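Local coordinates for protein prolyl endopeptidase (Myxococcus xanthus, PDB 2BKL) that probably cleaves oligopeptides on the carboxyl side of proline, and less readily alanine, as a serine peptidase of the prolyl oligopeptidase family, at residues F63-Y68 with V657-I661; P173-P177 with S232-G238; P387-Y391 with L402-V408; V599-Y605 with S634-A639; A624-V628 with T640-R644. All coordinates share one frame; numbering follows the deposited sequence.

Contact 1 (F63-Y68 with V657-I661); sequences FKELFY and VAKAI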
# COMPACT_ATOMS: atom_id res chain seq x y z
N PHE A 63 -16.65 -7.82 15.73
CA PHE A 63 -15.57 -6.95 15.26
C PHE A 63 -15.01 -6.10 16.41
O PHE A 63 -13.83 -5.80 16.44
CB PHE A 63 -16.01 -6.07 14.09
CG PHE A 63 -16.22 -6.82 12.80
CD1 PHE A 63 -15.32 -7.77 12.37
CD2 PHE A 63 -17.32 -6.55 12.01
CE1 PHE A 63 -15.50 -8.44 11.15
CE2 PHE A 63 -17.51 -7.23 10.79
CZ PHE A 63 -16.60 -8.17 10.39
N LYS A 64 -15.84 -5.75 17.39
CA LYS A 64 -15.32 -5.04 18.56
C LYS A 64 -14.35 -5.93 19.37
O LYS A 64 -13.30 -5.48 19.81
CB LYS A 64 -16.48 -4.53 19.43
CG LYS A 64 -16.04 -3.48 20.42
CD LYS A 64 -17.23 -2.91 21.18
CE LYS A 64 -16.77 -2.10 22.39
NZ LYS A 64 -16.31 -2.99 23.48
N GLU A 65 -14.68 -7.21 19.51
CA GLU A 65 -13.84 -8.18 20.19
C GLU A 65 -12.52 -8.40 19.43
O GLU A 65 -11.47 -8.63 20.04
CB GLU A 65 -14.64 -9.48 20.34
CG GLU A 65 -13.95 -10.69 20.92
CD GLU A 65 -14.93 -11.84 21.21
OE1 GLU A 65 -15.97 -11.97 20.48
OE2 GLU A 65 -14.65 -12.62 22.15
N LEU A 66 -12.56 -8.28 18.11
CA LEU A 66 -11.40 -8.61 17.27
C LEU A 66 -10.51 -7.42 16.95
O LEU A 66 -9.29 -7.57 16.86
CB LEU A 66 -11.87 -9.21 15.95
CG LEU A 66 -12.49 -10.60 16.03
CD1 LEU A 66 -13.12 -10.96 14.72
CD2 LEU A 66 -11.44 -11.62 16.47
N PHE A 67 -11.09 -6.25 16.71
CA PHE A 67 -10.32 -5.11 16.17
C PHE A 67 -9.58 -4.30 17.22
O PHE A 67 -8.61 -3.61 16.90
CB PHE A 67 -11.20 -4.15 15.36
CG PHE A 67 -11.63 -4.65 14.02
CD1 PHE A 67 -11.41 -5.96 13.60
CD2 PHE A 67 -12.32 -3.80 13.19
CE1 PHE A 67 -11.82 -6.37 12.33
CE2 PHE A 67 -12.76 -4.21 11.93
CZ PHE A 67 -12.52 -5.51 11.51
N TYR A 68 -10.06 -4.31 18.47
CA TYR A 68 -9.32 -3.66 19.55
C TYR A 68 -8.35 -4.69 20.08
O TYR A 68 -8.76 -5.75 20.55
CB TYR A 68 -10.26 -3.17 20.65
CG TYR A 68 -11.07 -1.96 20.27
CD1 TYR A 68 -10.51 -0.69 20.23
CD2 TYR A 68 -12.44 -2.07 19.95
CE1 TYR A 68 -11.27 0.43 19.89
CE2 TYR A 68 -13.20 -0.98 19.61
CZ TYR A 68 -12.63 0.28 19.56
OH TYR A 68 -13.42 1.38 19.18
N VAL A 657 -10.40 2.97 15.15
CA VAL A 657 -10.88 1.60 15.23
C VAL A 657 -12.39 1.53 15.17
O VAL A 657 -12.96 0.67 14.48
CB VAL A 657 -10.38 0.88 16.49
CG1 VAL A 657 -10.96 -0.54 16.56
CG2 VAL A 657 -8.87 0.78 16.48
N ALA A 658 -13.07 2.41 15.90
CA ALA A 658 -14.54 2.40 15.85
C ALA A 658 -15.10 2.54 14.44
O ALA A 658 -16.14 1.93 14.12
CB ALA A 658 -15.12 3.50 16.75
N LYS A 659 -14.47 3.36 13.62
CA LYS A 659 -14.92 3.54 12.23
C LYS A 659 -14.59 2.33 11.36
O LYS A 659 -15.36 1.96 10.46
CB LYS A 659 -14.34 4.82 11.64
CG LYS A 659 -14.88 6.11 12.32
CD LYS A 659 -16.40 6.20 12.45
CE LYS A 659 -16.83 7.54 13.04
NZ LYS A 659 -16.27 7.79 14.41
N ALA A 660 -13.49 1.66 11.63
CA ALA A 660 -13.16 0.40 10.95
C ALA A 660 -14.20 -0.66 11.26
O ALA A 660 -14.59 -1.42 10.37
CB ALA A 660 -11.76 -0.05 11.34
N ILE A 661 -14.67 -0.72 12.51
CA ILE A 661 -15.72 -1.65 12.90
C ILE A 661 -16.95 -1.35 12.06
O ILE A 661 -17.53 -2.27 11.47
CB ILE A 661 -16.04 -1.58 14.40
CG1 ILE A 661 -14.87 -2.12 15.20
CG2 ILE A 661 -17.29 -2.40 14.73
CD1 ILE A 661 -14.88 -1.78 16.70
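Two helical segments, 63-67 and 657-661, run roughly antiparallel, their axes 9.9 Å apart and their directions 134° from each other, which pairs Phe63 with Ile661 and Phe67 with Val657 by their CA atoms. No hydrogen bond crosses between them, and the join is made by apolar groups. With Ile661 CG1 anti to the carbonyl carbon (chi1 -68°), the CD1 methyl of this residue is carried out between Tyr68 CE2, 3.5 Å away, and Lys64 CA, while its other branch, CG2, rests against Phe63 CB. Phe67 and Ile661 lie alongside, pointing opposite ways, with Phe67 CD2 3.7 Å from Ile661 CG1. Beyond that point the rim of the Phe67 ring turns to the backbone, and Ala660 O sits at its edge, near the ring plane. Helix 56-67, just before the first propeller strand 71-78, thus packs on the C-terminal helix 657-674, as in prolyl oligopeptidases generally, where the N-terminal segment folds with the C-terminal alpha/beta-hydrolase domain. Tyr68, the first residue past the helix, lays its ring under Val657 CG1, which stands almost squarely over it, 3.5 Å from the centroid and 13° off the normal, as a CH-pi contact. The same methyl also packs on Phe67 CB at 3.8 Å. Tyr68 OH reaches Ala658 CB, but its hydrogen bond goes to Glu92, whose other carboxylate oxygen is bonded to Ala658 N.

Contact 2 (P173-P177 with S232-G238); sequences PKWTP and SDLSRDG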
# COMPACT_ATOMS: atom_id res chain seq x y z
N PRO A 173 12.35 11.62 7.30
CA PRO A 173 13.57 12.29 7.74
C PRO A 173 14.76 11.34 7.91
O PRO A 173 14.66 10.25 8.51
CB PRO A 173 13.17 12.90 9.09
CG PRO A 173 11.67 13.10 8.95
CD PRO A 173 11.23 11.87 8.22
N LYS A 174 15.89 11.77 7.34
CA LYS A 174 17.18 11.10 7.50
C LYS A 174 18.07 11.96 8.38
O LYS A 174 18.66 12.92 7.90
CB LYS A 174 17.88 10.89 6.16
CG LYS A 174 17.61 9.60 5.38
CD LYS A 174 16.20 9.48 4.88
CE LYS A 174 15.83 10.53 3.85
NZ LYS A 174 14.50 10.21 3.17
N TRP A 175 18.15 11.62 9.65
CA TRP A 175 19.01 12.32 10.60
C TRP A 175 20.48 12.12 10.31
O TRP A 175 20.92 11.00 10.00
CB TRP A 175 18.73 11.84 12.00
CG TRP A 175 17.42 12.19 12.57
CD1 TRP A 175 16.29 11.44 12.59
CD2 TRP A 175 17.12 13.38 13.32
NE1 TRP A 175 15.30 12.10 13.27
CE2 TRP A 175 15.79 13.29 13.74
CE3 TRP A 175 17.86 14.52 13.68
CZ2 TRP A 175 15.17 14.29 14.50
CZ3 TRP A 175 17.26 15.50 14.42
CH2 TRP A 175 15.92 15.38 14.83
N THR A 176 21.26 13.18 10.38
CA THR A 176 22.71 13.03 10.34
C THR A 176 23.24 12.44 11.65
O THR A 176 22.57 12.54 12.66
CB THR A 176 23.41 14.36 10.02
OG1 THR A 176 22.78 15.43 10.73
CG2 THR A 176 23.21 14.71 8.54
N PRO A 177 24.40 11.80 11.62
CA PRO A 177 24.96 11.17 12.83
C PRO A 177 25.11 12.11 14.04
O PRO A 177 25.08 11.61 15.18
CB PRO A 177 26.32 10.65 12.36
CG PRO A 177 26.32 10.65 10.91
CD PRO A 177 25.22 11.54 10.42
N SER A 232 15.53 10.76 -1.08
CA SER A 232 16.92 10.76 -0.59
C SER A 232 17.15 9.65 0.43
O SER A 232 16.20 9.12 1.02
CB SER A 232 17.33 12.11 -0.02
OG SER A 232 16.67 12.40 1.19
N ASP A 233 18.42 9.31 0.63
CA ASP A 233 18.81 8.43 1.74
C ASP A 233 20.22 8.79 2.17
O ASP A 233 20.95 9.45 1.42
CB ASP A 233 18.75 6.97 1.31
CG ASP A 233 18.56 5.99 2.48
OD1 ASP A 233 18.43 6.45 3.65
OD2 ASP A 233 18.56 4.74 2.32
N LEU A 234 20.60 8.39 3.36
CA LEU A 234 21.88 8.76 3.96
C LEU A 234 22.47 7.53 4.63
O LEU A 234 21.78 6.83 5.35
CB LEU A 234 21.71 9.88 5.01
CG LEU A 234 23.01 10.43 5.60
CD1 LEU A 234 23.83 11.22 4.58
CD2 LEU A 234 22.74 11.30 6.85
N SER A 235 23.76 7.28 4.40
CA SER A 235 24.42 6.18 5.07
C SER A 235 24.54 6.46 6.57
O SER A 235 24.51 7.59 7.01
CB SER A 235 25.82 5.93 4.46
OG SER A 235 26.69 7.02 4.68
N ARG A 236 24.64 5.39 7.34
CA ARG A 236 24.84 5.49 8.79
C ARG A 236 25.99 6.37 9.23
O ARG A 236 25.87 7.13 10.19
CB ARG A 236 25.07 4.11 9.38
CG ARG A 236 23.83 3.41 9.69
CD ARG A 236 22.97 4.05 10.79
NE ARG A 236 23.59 4.23 12.11
CZ ARG A 236 23.90 3.24 12.94
NH1 ARG A 236 23.73 1.97 12.57
NH2 ARG A 236 24.41 3.48 14.15
N ASP A 237 27.13 6.28 8.55
CA ASP A 237 28.28 7.10 8.91
C ASP A 237 28.18 8.54 8.43
O ASP A 237 29.09 9.36 8.66
CB ASP A 237 29.60 6.44 8.43
CG ASP A 237 29.66 6.18 6.91
OD1 ASP A 237 28.93 6.82 6.11
OD2 ASP A 237 30.46 5.34 6.44
N GLY A 238 27.08 8.88 7.74
CA GLY A 238 26.89 10.23 7.24
C GLY A 238 27.74 10.60 6.04
O GLY A 238 27.70 11.72 5.56
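A single hydrogen bond joins Lys174 to Ser232: Lys174 NZ lies 2.9 Å from Ser232 O and approaches from above the carbonyl plane, 48° out of it. Bends at chi2 (67°) and chi3 (64°) fold the lysine chain back over strand 232-234, which brings Lys174 CE to 3.4 Å from Ser232 OG. The ammonium is shared with Thr172 O and, through a salt bridge, with Glu185, whose carboxylate also bonds Ser232 OG. With an alanine in place of Lys174, Ser232 O would probably lose this donor and Glu185 its positive mate.

Packing does the rest. Lys174 CB meets Leu234 CB, and its CG passes Asp233 OD1, the lysine and aspartate side chains crossing at about a right angle. Leu234 CD2 reaches further along, to Trp175 O and to Thr176 CG2 at 3.8 Å. Pro177 CG lies 3.6 Å from Arg236 O, against the type I turn 235-238, where Ser235 OG bonds Asp237 OD1 at 2.7 Å.

Strands 174-175 and 229-234 each border a separate four-stranded antiparallel sheet, so the contact bridges successive propeller blades. With just one direct hydrogen bond between the segments, the seam depends on aliphatic packing and on a lysine whose charge is probably balanced by Glu185.

Contact 3 (P387-Y391 with L402-V408); sequences PRQIY and LWAKVDV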
# COMPACT_ATOMS: atom_id res chain seq x y z
N PRO A 387 -2.20 -14.47 13.99
CA PRO A 387 -1.91 -13.07 14.31
C PRO A 387 -0.41 -12.75 14.39
O PRO A 387 0.38 -13.67 14.65
CB PRO A 387 -2.60 -12.89 15.69
CG PRO A 387 -3.65 -13.90 15.70
CD PRO A 387 -3.09 -15.08 14.98
N ARG A 388 -0.02 -11.49 14.21
CA ARG A 388 1.38 -11.08 14.16
C ARG A 388 2.18 -11.58 15.33
O ARG A 388 1.79 -11.43 16.48
CB ARG A 388 1.52 -9.55 14.13
CG ARG A 388 1.33 -8.91 12.78
CD ARG A 388 1.07 -7.41 12.85
NE ARG A 388 2.05 -6.67 13.65
CZ ARG A 388 3.11 -6.01 13.15
NH1 ARG A 388 3.33 -5.97 11.84
NH2 ARG A 388 3.94 -5.37 13.97
N GLN A 389 3.31 -12.17 15.01
CA GLN A 389 4.32 -12.57 15.96
C GLN A 389 5.60 -11.87 15.59
O GLN A 389 5.93 -11.80 14.42
CB GLN A 389 4.55 -14.05 15.86
CG GLN A 389 3.32 -14.88 16.25
CD GLN A 389 3.47 -16.37 16.03
OE1 GLN A 389 4.44 -16.83 15.42
NE2 GLN A 389 2.49 -17.12 16.50
N ILE A 390 6.33 -11.37 16.55
CA ILE A 390 7.64 -10.80 16.33
C ILE A 390 8.68 -11.65 17.00
O ILE A 390 8.55 -12.00 18.15
CB ILE A 390 7.72 -9.37 16.86
CG1 ILE A 390 6.66 -8.49 16.21
CG2 ILE A 390 9.14 -8.83 16.66
CD1 ILE A 390 6.61 -7.12 16.85
N TYR A 391 9.72 -11.99 16.25
CA TYR A 391 10.86 -12.74 16.74
C TYR A 391 12.08 -11.86 16.85
O TYR A 391 12.35 -11.02 15.98
CB TYR A 391 11.14 -13.95 15.82
CG TYR A 391 10.06 -14.98 15.96
CD1 TYR A 391 8.89 -14.88 15.24
CD2 TYR A 391 10.20 -16.04 16.82
CE1 TYR A 391 7.88 -15.77 15.39
CE2 TYR A 391 9.18 -16.99 16.97
CZ TYR A 391 8.02 -16.82 16.24
OH TYR A 391 6.99 -17.73 16.34
N LEU A 402 10.66 -15.84 20.47
CA LEU A 402 9.45 -15.04 20.38
C LEU A 402 9.55 -13.83 21.30
O LEU A 402 9.86 -13.93 22.50
CB LEU A 402 8.23 -15.88 20.73
CG LEU A 402 6.88 -15.15 20.62
CD1 LEU A 402 6.53 -14.92 19.16
CD2 LEU A 402 5.83 -15.98 21.33
N TRP A 403 9.30 -12.67 20.73
CA TRP A 403 9.40 -11.41 21.43
C TRP A 403 8.02 -10.82 21.74
O TRP A 403 7.83 -10.21 22.78
CB TRP A 403 10.24 -10.44 20.60
CG TRP A 403 10.58 -9.13 21.25
CD1 TRP A 403 11.56 -8.90 22.17
CD2 TRP A 403 10.00 -7.85 20.97
NE1 TRP A 403 11.61 -7.57 22.50
CE2 TRP A 403 10.65 -6.90 21.79
CE3 TRP A 403 8.96 -7.42 20.14
CZ2 TRP A 403 10.32 -5.55 21.77
CZ3 TRP A 403 8.65 -6.07 20.11
CH2 TRP A 403 9.32 -5.15 20.93
N ALA A 404 7.08 -10.92 20.79
CA ALA A 404 5.72 -10.45 20.99
C ALA A 404 4.78 -11.27 20.15
O ALA A 404 5.16 -11.77 19.12
CB ALA A 404 5.60 -8.97 20.61
N LYS A 405 3.54 -11.40 20.61
CA LYS A 405 2.49 -12.10 19.89
C LYS A 405 1.18 -11.40 20.19
O LYS A 405 0.91 -11.11 21.36
CB LYS A 405 2.45 -13.55 20.39
CG LYS A 405 1.36 -14.43 19.83
CD LYS A 405 1.58 -15.91 20.19
CE LYS A 405 1.22 -16.23 21.65
NZ LYS A 405 -0.12 -16.92 21.80
N VAL A 406 0.39 -11.10 19.16
CA VAL A 406 -0.95 -10.53 19.35
C VAL A 406 -1.94 -11.63 19.73
O VAL A 406 -2.10 -12.61 19.00
CB VAL A 406 -1.45 -9.81 18.08
CG1 VAL A 406 -2.78 -9.18 18.37
CG2 VAL A 406 -0.46 -8.73 17.64
N ASP A 407 -2.57 -11.47 20.88
CA ASP A 407 -3.59 -12.40 21.33
C ASP A 407 -4.92 -11.96 20.70
O ASP A 407 -5.32 -10.79 20.81
CB ASP A 407 -3.67 -12.41 22.85
CG ASP A 407 -2.53 -13.20 23.48
OD1 ASP A 407 -1.41 -12.67 23.61
OD2 ASP A 407 -2.66 -14.39 23.87
N VAL A 408 -5.58 -12.88 20.03
CA VAL A 408 -6.85 -12.61 19.36
C VAL A 408 -7.82 -13.73 19.77
O VAL A 408 -7.44 -14.89 19.80
CB VAL A 408 -6.64 -12.62 17.81
CG1 VAL A 408 -7.94 -12.42 17.08
CG2 VAL A 408 -5.67 -11.53 17.39
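Ile390 O is gripped by two backbone donors at once, Trp403 N at 2.8 Å and Ala404 N at 3.2 Å. The first lies in the carbonyl plane and the second is tilted 18° from it. Two consecutive residues facing one partner make a classic beta bulge, and the register slips by one between Ile390 and Tyr391. Beyond it the pairing is regular: Ile390 N donates to Ala404 O, and Val406 N meets Arg388 O at 3.0 Å. Lys405 CA and Gln389 CA add C-H...O contacts to the opposing carbonyls.

On the face carrying Gln389, Tyr391, Leu402 and Lys405, Leu402 CD1 sits over one face of the Tyr391 ring, 4.1 Å from its centroid and offset toward the rim. Tyr391 OH donates to Gln389 OE1 from above the amide's carbonyl plane, and the Gln389 and Lys405 chains run side by side. With Trp403 CG anti to the backbone N (chi1 -173°), the indole is laid beside Ile390, pointing the same way, Ile390 CG2 3.8 Å from Trp403 CE3. Past the end of strand 400-405, Val408 CG2 packs 3.5 Å from Pro387 CG, near the start of the partner strand.

This is the outer hairpin of a propeller blade, strands 386-394 and 400-405. Backbone bonds set its register, leaving the apolar groups of Ile390, Trp403 and Ala404 to pack on strand 71-78 of the neighbouring sheet.

Contact 4 (V599-Y605 with S634-A639); sequences VRPDVRY and SPGNPA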
# COMPACT_ATOMS: atom_id res chain seq x y z
N VAL A 599 -19.78 0.67 -19.03
CA VAL A 599 -21.05 0.29 -18.38
C VAL A 599 -22.11 0.14 -19.49
O VAL A 599 -22.81 1.09 -19.81
CB VAL A 599 -21.47 1.26 -17.28
CG1 VAL A 599 -22.73 0.81 -16.59
CG2 VAL A 599 -20.33 1.46 -16.27
N ARG A 600 -22.12 -1.01 -20.13
CA ARG A 600 -23.07 -1.26 -21.24
C ARG A 600 -24.49 -1.32 -20.72
O ARG A 600 -24.73 -1.80 -19.63
CB ARG A 600 -22.74 -2.55 -21.94
CG ARG A 600 -21.40 -2.55 -22.70
CD ARG A 600 -20.98 -3.91 -23.26
NE ARG A 600 -21.56 -4.98 -22.47
CZ ARG A 600 -20.92 -6.03 -21.97
NH1 ARG A 600 -19.62 -6.25 -22.21
NH2 ARG A 600 -21.61 -6.91 -21.24
N PRO A 601 -25.46 -0.85 -21.51
CA PRO A 601 -26.85 -0.91 -21.10
C PRO A 601 -27.44 -2.30 -21.28
O PRO A 601 -26.90 -3.15 -22.00
CB PRO A 601 -27.52 0.08 -22.03
CG PRO A 601 -26.71 -0.03 -23.30
CD PRO A 601 -25.29 -0.18 -22.81
N ASP A 602 -28.58 -2.51 -20.64
CA ASP A 602 -29.37 -3.74 -20.79
C ASP A 602 -28.62 -4.95 -20.26
O ASP A 602 -28.80 -6.06 -20.75
CB ASP A 602 -29.83 -3.95 -22.24
CG ASP A 602 -30.39 -2.69 -22.85
OD1 ASP A 602 -31.26 -2.03 -22.20
OD2 ASP A 602 -29.97 -2.21 -23.93
N VAL A 603 -27.82 -4.71 -19.22
CA VAL A 603 -27.03 -5.73 -18.53
C VAL A 603 -27.40 -5.75 -17.06
O VAL A 603 -27.49 -4.70 -16.42
CB VAL A 603 -25.56 -5.43 -18.68
CG1 VAL A 603 -24.69 -6.33 -17.80
CG2 VAL A 603 -25.14 -5.59 -20.12
N ARG A 604 -27.64 -6.94 -16.50
CA ARG A 604 -27.81 -7.07 -15.06
C ARG A 604 -26.42 -7.17 -14.45
O ARG A 604 -25.69 -8.14 -14.66
CB ARG A 604 -28.66 -8.29 -14.70
CG ARG A 604 -30.06 -8.30 -15.35
CD ARG A 604 -30.72 -9.69 -15.44
NE ARG A 604 -31.84 -9.82 -14.51
CZ ARG A 604 -31.73 -10.14 -13.22
NH1 ARG A 604 -30.54 -10.39 -12.67
NH2 ARG A 604 -32.83 -10.22 -12.46
N TYR A 605 -26.07 -6.15 -13.69
CA TYR A 605 -24.77 -6.09 -13.05
C TYR A 605 -24.83 -6.77 -11.70
O TYR A 605 -25.88 -6.89 -11.08
CB TYR A 605 -24.31 -4.61 -12.90
CG TYR A 605 -23.86 -4.08 -14.25
CD1 TYR A 605 -22.64 -4.45 -14.80
CD2 TYR A 605 -24.70 -3.26 -15.02
CE1 TYR A 605 -22.25 -4.00 -16.01
CE2 TYR A 605 -24.33 -2.84 -16.26
CZ TYR A 605 -23.12 -3.21 -16.77
OH TYR A 605 -22.75 -2.85 -18.03
N SER A 634 -27.97 2.61 -15.36
CA SER A 634 -27.80 1.76 -16.54
C SER A 634 -29.12 1.09 -16.84
O SER A 634 -29.66 0.40 -15.96
CB SER A 634 -26.71 0.71 -16.32
OG SER A 634 -26.41 0.07 -17.55
N PRO A 635 -29.69 1.30 -18.03
CA PRO A 635 -30.99 0.69 -18.34
C PRO A 635 -30.99 -0.81 -18.07
O PRO A 635 -30.12 -1.54 -18.48
CB PRO A 635 -31.17 0.97 -19.83
CG PRO A 635 -30.39 2.22 -20.08
CD PRO A 635 -29.20 2.12 -19.16
N GLY A 636 -32.01 -1.27 -17.36
CA GLY A 636 -32.17 -2.68 -17.12
C GLY A 636 -31.28 -3.30 -16.05
O GLY A 636 -31.22 -4.52 -15.95
N ASN A 637 -30.60 -2.47 -15.26
CA ASN A 637 -29.85 -2.97 -14.12
C ASN A 637 -30.69 -2.90 -12.84
O ASN A 637 -30.93 -1.81 -12.36
CB ASN A 637 -28.59 -2.13 -13.88
CG ASN A 637 -27.77 -2.69 -12.74
OD1 ASN A 637 -27.82 -3.89 -12.47
ND2 ASN A 637 -27.02 -1.82 -12.06
N PRO A 638 -31.09 -4.05 -12.31
CA PRO A 638 -31.94 -4.09 -11.11
C PRO A 638 -31.17 -4.21 -9.79
O PRO A 638 -31.77 -4.05 -8.72
CB PRO A 638 -32.76 -5.35 -11.34
CG PRO A 638 -31.83 -6.27 -12.05
CD PRO A 638 -30.87 -5.40 -12.85
N ALA A 639 -29.86 -4.46 -9.87
CA ALA A 639 -29.05 -4.70 -8.69
C ALA A 639 -28.69 -3.41 -7.99
O ALA A 639 -28.50 -2.36 -8.62
CB ALA A 639 -27.78 -5.44 -9.07
O HOH W 1 -25.39 1.97 -19.23
O HOH W 2 -27.64 -2.26 -17.44
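Tyr605 and Asn637 meet at about a right angle, the ring and amide planes 86° apart, with Asn637 CG at the ring's edge. Asn637 CG lies anti to the backbone N (chi1 -177°), which carries OD1 to Tyr605 N at 3.1 Å; the donor stands above the amide's carbonyl plane. Asn637 OD1 also takes a weak bond from Ala639 N, while ND2 is held by Val631 O. Replacing Asn637 by an alanine removes the amide, which is likely to leave Tyr605 N and Val631 O without these partners.

The tyrosine is fixed at its far end as well: its OH donates to Arg600 O, on a lone pair, and Val603 CG1 covers one ring face. Arg604 crosses Pro638 at about a right angle, with Pro638 CG centred 4.0 Å above one face of the Arg604 guanidinium. Within the type II turn 634-637, Pro635 O accepts from Asp602 N at 2.8 Å. Ser634 OG donates to one water, shared with Val603 N and Pro635 O, and accepts from another that bonds Val599 O.

These loops precede strands 607-613 and 641-646, neighbours in the hydrolase sheet; Val599 packs on helices 534-545 and 622-632, and Tyr605 touches Met543 of the former.

Contact 5 (A624-V628 with T640-R644); sequences ARKFV and TALLR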
# COMPACT_ATOMS: atom_id res chain seq x y z
N ALA A 624 -15.40 7.30 -8.20
CA ALA A 624 -16.48 6.52 -7.60
C ALA A 624 -17.83 7.20 -7.85
O ALA A 624 -18.82 6.55 -8.07
CB ALA A 624 -16.20 6.38 -6.11
N ARG A 625 -17.88 8.52 -7.82
CA ARG A 625 -19.14 9.21 -8.08
C ARG A 625 -19.64 8.96 -9.49
O ARG A 625 -20.81 8.61 -9.70
CB ARG A 625 -19.01 10.72 -7.87
CG ARG A 625 -18.62 11.18 -6.49
CD ARG A 625 -18.90 12.67 -6.20
NE ARG A 625 -17.97 13.58 -6.88
CZ ARG A 625 -16.81 14.03 -6.41
NH1 ARG A 625 -16.35 13.65 -5.24
NH2 ARG A 625 -16.09 14.89 -7.14
N LYS A 626 -18.79 9.17 -10.47
CA LYS A 626 -19.20 8.98 -11.86
C LYS A 626 -19.60 7.51 -12.14
O LYS A 626 -20.57 7.25 -12.87
CB LYS A 626 -18.13 9.43 -12.83
CG LYS A 626 -17.83 10.93 -12.79
CD LYS A 626 -17.30 11.48 -14.10
CE LYS A 626 -16.04 10.82 -14.56
NZ LYS A 626 -15.47 11.51 -15.78
N PHE A 627 -18.83 6.56 -11.60
CA PHE A 627 -19.11 5.16 -11.86
C PHE A 627 -20.41 4.75 -11.21
O PHE A 627 -21.20 4.06 -11.85
CB PHE A 627 -17.94 4.29 -11.41
CG PHE A 627 -18.04 2.85 -11.84
CD1 PHE A 627 -17.76 2.50 -13.14
CD2 PHE A 627 -18.42 1.85 -10.93
CE1 PHE A 627 -17.77 1.17 -13.54
CE2 PHE A 627 -18.47 0.52 -11.33
CZ PHE A 627 -18.18 0.19 -12.63
N VAL A 628 -20.65 5.14 -9.96
CA VAL A 628 -21.91 4.76 -9.29
C VAL A 628 -23.11 5.33 -10.03
O VAL A 628 -24.13 4.66 -10.21
CB VAL A 628 -21.95 5.08 -7.79
CG1 VAL A 628 -22.36 6.48 -7.49
CG2 VAL A 628 -22.92 4.11 -7.07
N THR A 640 -28.58 -3.50 -6.66
CA THR A 640 -28.28 -2.35 -5.84
C THR A 640 -26.91 -1.79 -6.19
O THR A 640 -26.01 -2.55 -6.57
CB THR A 640 -28.33 -2.71 -4.36
OG1 THR A 640 -29.55 -3.40 -4.03
CG2 THR A 640 -28.43 -1.45 -3.54
N ALA A 641 -26.76 -0.48 -6.09
CA ALA A 641 -25.46 0.18 -6.31
C ALA A 641 -25.40 1.34 -5.34
O ALA A 641 -26.19 2.27 -5.45
CB ALA A 641 -25.33 0.65 -7.75
N LEU A 642 -24.50 1.27 -4.36
CA LEU A 642 -24.46 2.18 -3.22
C LEU A 642 -23.15 2.90 -3.16
O LEU A 642 -22.11 2.28 -3.39
CB LEU A 642 -24.67 1.40 -1.92
CG LEU A 642 -25.95 0.56 -1.81
CD1 LEU A 642 -25.97 -0.26 -0.55
CD2 LEU A 642 -27.18 1.42 -1.88
N LEU A 643 -23.17 4.19 -2.84
CA LEU A 643 -21.98 4.97 -2.60
C LEU A 643 -21.92 5.34 -1.12
O LEU A 643 -22.67 6.18 -0.65
CB LEU A 643 -21.98 6.24 -3.48
CG LEU A 643 -20.81 7.21 -3.25
CD1 LEU A 643 -19.48 6.60 -3.63
CD2 LEU A 643 -21.03 8.51 -4.04
N ARG A 644 -21.02 4.69 -0.39
CA ARG A 644 -20.78 4.96 1.01
C ARG A 644 -19.55 5.86 1.17
O ARG A 644 -18.47 5.47 0.72
CB ARG A 644 -20.54 3.64 1.69
CG ARG A 644 -20.38 3.70 3.21
CD ARG A 644 -19.79 2.42 3.76
NE ARG A 644 -19.77 2.34 5.20
CZ ARG A 644 -18.84 2.87 5.99
NH1 ARG A 644 -17.82 3.56 5.53
NH2 ARG A 644 -18.96 2.71 7.30
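Val628 and Leu643 are brought together by their first torsions: Val628 holds CG1 between its backbone N and carbonyl carbon (chi1 84°) and CG2 anti to that nitrogen, which turns CG1 to Leu643 CB and CG2 to the backbone of Ala641 and Leu642. Leu643 extends from the strand with CG anti to the N (chi1 176°). The two side chains cross at about a right angle, Val628 CG1 lying 4.0 Å from Leu643 CB.

The pair belongs to a beta-alpha-beta unit of the alpha/beta-hydrolase domain, strand 607-613, helix 622-632 and strand 641-646, in which the helix lies on the sheet. Here helix 624-628 and strand 641-644 run nearly antiparallel, at 162°, with their axes 9.0 Å apart at closest. No hydrogen bond crosses between them, and all the residues that touch are buried, so the interface is van der Waals packing alone.

Arg625 contributes only its aliphatic CG, near Leu643 CD2; its polar end turns elsewhere, its NE donating to Leu27 O. Leu643 also lies against Met610 and Ala612 of the adjacent strand, and Ala641 O is bonded by Gln632 from the end of the same helix. Val628 CG2 packs 4.3 Å from Ala641 CB, and one turn earlier Ala624 CB sits 4.1 Å from Leu643 CD1.

Overall arrangement
Only contact 5 is wholly buried, and it is purely apolar; the other four lie at the surface and, except contact 1, use hydrogen bonds. Contacts 2 and 3 belong to the propeller, one bridging two blades through a lysine and packing, the other pairing strands within a blade through backbone bonds. Contacts 4 and 5 share the hydrolase domain: their segments alternate along the chain, and Val599 CG2 packs on Phe627 CE1 at 3.8 Å, so the loop junction rests on the helix of the buried layer. Contact 1 joins helix 56-67 to helix 657-674 on the hydrolase side, and touches contact 3 through Leu66 and Val408. Contacts 2 and 4 lie about 56 Å apart between centres.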